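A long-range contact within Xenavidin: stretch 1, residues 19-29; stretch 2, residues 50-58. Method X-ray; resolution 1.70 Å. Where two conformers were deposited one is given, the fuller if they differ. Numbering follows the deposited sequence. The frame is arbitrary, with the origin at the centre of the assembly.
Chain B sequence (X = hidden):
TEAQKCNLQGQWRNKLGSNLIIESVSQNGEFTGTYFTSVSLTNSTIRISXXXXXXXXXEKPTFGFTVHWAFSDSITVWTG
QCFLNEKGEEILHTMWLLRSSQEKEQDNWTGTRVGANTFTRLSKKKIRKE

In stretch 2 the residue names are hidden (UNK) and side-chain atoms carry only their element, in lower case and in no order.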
# COMPACT_ATOMS: atom_id res chain seq x y z
N ASN B 19 17.99 -7.54 10.02
CA ASN B 19 18.84 -8.51 9.36
C ASN B 19 18.00 -9.59 8.68
O ASN B 19 17.24 -10.30 9.36
CB ASN B 19 19.75 -9.09 10.44
CG ASN B 19 20.68 -10.14 9.93
OD1 ASN B 19 21.29 -9.99 8.87
ND2 ASN B 19 20.86 -11.21 10.72
N LEU B 20 18.15 -9.73 7.35
CA LEU B 20 17.43 -10.75 6.57
C LEU B 20 18.46 -11.82 6.20
O LEU B 20 19.50 -11.46 5.69
CB LEU B 20 16.84 -10.10 5.31
CG LEU B 20 16.44 -11.07 4.18
CD1 LEU B 20 15.23 -11.97 4.60
CD2 LEU B 20 16.15 -10.25 2.91
N ILE B 21 18.19 -13.08 6.51
CA ILE B 21 19.15 -14.15 6.12
C ILE B 21 18.39 -15.13 5.27
O ILE B 21 17.35 -15.65 5.68
CB ILE B 21 19.80 -14.86 7.34
CG1 ILE B 21 20.55 -13.84 8.19
CG2 ILE B 21 20.76 -16.00 6.82
CD1 ILE B 21 21.25 -14.45 9.42
N ILE B 22 18.89 -15.38 4.08
CA ILE B 22 18.28 -16.40 3.21
C ILE B 22 19.24 -17.58 3.18
O ILE B 22 20.39 -17.44 2.74
CB ILE B 22 17.95 -15.82 1.81
CG1 ILE B 22 16.82 -14.80 1.99
CG2 ILE B 22 17.44 -16.94 0.84
CD1 ILE B 22 16.39 -14.01 0.78
N GLU B 23 18.73 -18.71 3.67
CA GLU B 23 19.52 -19.92 3.98
C GLU B 23 19.80 -20.71 2.71
O GLU B 23 20.90 -21.23 2.53
CB GLU B 23 18.74 -20.83 4.95
CG GLU B 23 18.62 -20.36 6.41
CD GLU B 23 17.39 -20.95 7.17
OE1 GLU B 23 16.62 -21.80 6.62
OE2 GLU B 23 17.19 -20.57 8.34
N SER B 24 18.79 -20.84 1.86
CA SER B 24 18.87 -21.73 0.70
C SER B 24 17.85 -21.33 -0.35
O SER B 24 16.78 -20.81 0.01
CB SER B 24 18.63 -23.17 1.16
OG SER B 24 18.89 -24.09 0.12
N VAL B 25 18.17 -21.58 -1.63
CA VAL B 25 17.25 -21.32 -2.73
C VAL B 25 17.21 -22.59 -3.59
O VAL B 25 18.24 -23.07 -4.03
CB VAL B 25 17.72 -20.13 -3.60
CG1 VAL B 25 16.77 -19.90 -4.80
CG2 VAL B 25 17.80 -18.81 -2.75
N SER B 26 16.00 -23.09 -3.82
CA SER B 26 15.81 -24.30 -4.63
C SER B 26 15.59 -23.97 -6.10
O SER B 26 15.36 -22.83 -6.46
CB SER B 26 14.63 -25.09 -4.06
OG SER B 26 14.94 -25.51 -2.75
N GLN B 27 15.64 -25.00 -6.94
CA GLN B 27 15.52 -24.80 -8.39
C GLN B 27 14.14 -24.31 -8.81
O GLN B 27 13.99 -23.77 -9.90
CB GLN B 27 15.90 -26.08 -9.15
CG GLN B 27 14.96 -27.24 -8.93
CD GLN B 27 15.19 -28.35 -9.91
OE1 GLN B 27 15.37 -28.11 -11.10
NE2 GLN B 27 15.15 -29.57 -9.44
N ASN B 28 13.16 -24.44 -7.92
CA ASN B 28 11.81 -23.97 -8.27
C ASN B 28 11.65 -22.54 -7.80
O ASN B 28 10.55 -21.96 -7.86
CB ASN B 28 10.71 -24.84 -7.65
CG ASN B 28 10.68 -24.79 -6.15
OD1 ASN B 28 11.65 -24.38 -5.47
ND2 ASN B 28 9.53 -25.18 -5.58
N GLY B 29 12.75 -21.98 -7.27
CA GLY B 29 12.75 -20.57 -6.75
C GLY B 29 12.41 -20.44 -5.27
O GLY B 29 12.51 -19.33 -4.67
N UNK B 50 11.15 -17.12 11.48
CA UNK B 50 11.34 -17.80 10.20
C UNK B 50 10.64 -17.14 9.02
O UNK B 50 9.63 -16.46 9.19
c UNK B 50 9.56 -18.85 11.44
c UNK B 50 10.17 -17.80 12.34
c UNK B 50 10.71 -19.16 10.46
N UNK B 51 11.13 -17.41 7.81
CA UNK B 51 10.47 -16.93 6.61
C UNK B 51 10.49 -17.98 5.53
O UNK B 51 11.38 -18.87 5.53
c UNK B 51 12.67 -16.03 4.03
c UNK B 51 12.59 -15.78 5.53
c UNK B 51 13.33 -14.50 5.85
c UNK B 51 11.15 -15.65 6.08
N UNK B 52 9.54 -17.85 4.61
CA UNK B 52 9.49 -18.70 3.39
C UNK B 52 9.07 -17.80 2.23
O UNK B 52 8.26 -16.87 2.43
c UNK B 52 7.01 -19.33 3.41
c UNK B 52 8.46 -19.85 3.50
o UNK B 52 8.68 -20.79 2.43
N UNK B 53 9.60 -18.07 1.04
CA UNK B 53 9.18 -17.28 -0.10
C UNK B 53 9.71 -17.88 -1.39
O UNK B 53 10.09 -19.06 -1.44
N UNK B 54 9.64 -17.06 -2.42
CA UNK B 54 10.12 -17.47 -3.77
C UNK B 54 10.79 -16.32 -4.45
O UNK B 54 10.35 -15.17 -4.29
c UNK B 54 6.40 -21.01 -3.71
c UNK B 54 8.48 -20.30 -4.67
c UNK B 54 8.96 -17.82 -4.67
c UNK B 54 6.90 -18.76 -3.71
o UNK B 54 5.49 -21.95 -3.36
c UNK B 54 6.07 -19.74 -3.43
c UNK B 54 7.62 -21.37 -4.35
c UNK B 54 8.12 -19.00 -4.33
N UNK B 55 11.81 -16.66 -5.24
CA UNK B 55 12.37 -15.73 -6.21
C UNK B 55 12.24 -16.30 -7.60
O UNK B 55 12.21 -17.53 -7.77
c UNK B 55 16.26 -16.16 -6.18
c UNK B 55 14.82 -16.58 -6.08
n UNK B 55 16.65 -15.49 -7.27
c UNK B 55 13.84 -15.42 -5.92
o UNK B 55 17.04 -16.45 -5.27
N UNK B 56 12.21 -15.41 -8.57
CA UNK B 56 12.53 -15.80 -9.95
C UNK B 56 14.03 -16.04 -10.07
O UNK B 56 14.82 -15.36 -9.43
c UNK B 56 10.74 -14.28 -10.80
c UNK B 56 8.43 -14.95 -10.64
c UNK B 56 12.14 -14.73 -10.94
c UNK B 56 9.75 -15.35 -11.15
n UNK B 56 7.25 -15.82 -11.06
N UNK B 57 14.41 -17.00 -10.91
CA UNK B 57 15.83 -17.30 -11.12
C UNK B 57 16.31 -16.66 -12.43
O UNK B 57 16.90 -17.28 -13.27
c UNK B 57 15.78 -20.85 -9.60
c UNK B 57 15.88 -19.33 -9.61
c UNK B 57 16.06 -18.82 -11.05
c UNK B 57 17.05 -18.91 -8.72
N UNK B 58 16.06 -15.35 -12.54
CA UNK B 58 16.30 -14.57 -13.73
C UNK B 58 17.32 -13.50 -13.40
O UNK B 58 17.65 -13.28 -12.23
c UNK B 58 14.98 -13.81 -14.16
o UNK B 58 14.58 -12.90 -13.14
c UNK B 58 13.84 -14.79 -14.48

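Position 50 has three side-chain carbons that close a ring onto its own backbone N, a topology unique to proline. Pro-50 directs its CA-to-CB bond away from stretch 1 and makes no contact with it.

At position 51 there are four carbons, forked at the second, so the residue is leucine and not isoleucine, which branches at the first. The CA-to-CB bond of Leu-51 points toward stretch 1, and its CD2 lies 3.4 Å from CD1 of Leu-20, a close apolar contact between two buried side chains.

Position 52 carries one carbon bearing an oxygen and a second carbon, the pattern of threonine. Thr-52 is out of reach of stretch 1, and its hydroxyl is hydrogen-bonded elsewhere in the structure.

Position 53 has no side-chain atoms and is therefore Gly-53.

Position 54 shows one carbon leading to a six-carbon ring that bears an oxygen: tyrosine. The ring of Tyr-54 receives Gly-29 C at its edge, near the ring plane, and its CD1 is 4.1 Å from Asn-28 O.

Three carbons, the third carrying one oxygen and one nitrogen, occupy position 55. The chain length separates glutamine from asparagine. Gln-55 has chi1 in p, and its OE1 lies 3.5 Å from Val-25 CG1. Its NE2 donates to the backbone O of position 56 at 2.8 Å, with an N-H...O angle of 164°.

Position 56 has four carbons in a row ending in nitrogen, which is lysine. The CA-to-CB bond of Lys-56 points away from stretch 1, and its NZ is hydrogen-bonded elsewhere in the structure.

Position 57 again has four carbons forked at the second, hence leucine. The CA-to-CB bond of Leu-57 points toward stretch 1; its CD1 is 3.4 Å from Gln-27 O and 3.7 Å from Ser-26 O, while CD2 is 4.1 Å from Val-25 CG1.

Position 58 has one carbon carrying an oxygen and a carbon: Thr-58, out of reach.

The contact centres on Gly-29, which ends a type I turn closed by Gly-29 N to Ser-26 O at 2.9 Å. Gln-55 N donates to Gly-29 O at 2.8 Å and 163°, the sole hydrogen bond across the stretches. CA-H...O contacts join Tyr-54 CA to Gly-29 O (3.2 Å) and Gly-29 CA to Gln-55 O (3.3 Å). An ideal CB on Gly-29 would sit 2.3 Å from Gln-55 O, a clash, and the glycine's positive phi of 91° with psi -7° independently calls for glycine. The strand axes cross at 62°, and apolar packing at Leu-51 and Leu-57 supplements this backbone junction.

Stretch 2, residues 50-58: PLTGYQKLT
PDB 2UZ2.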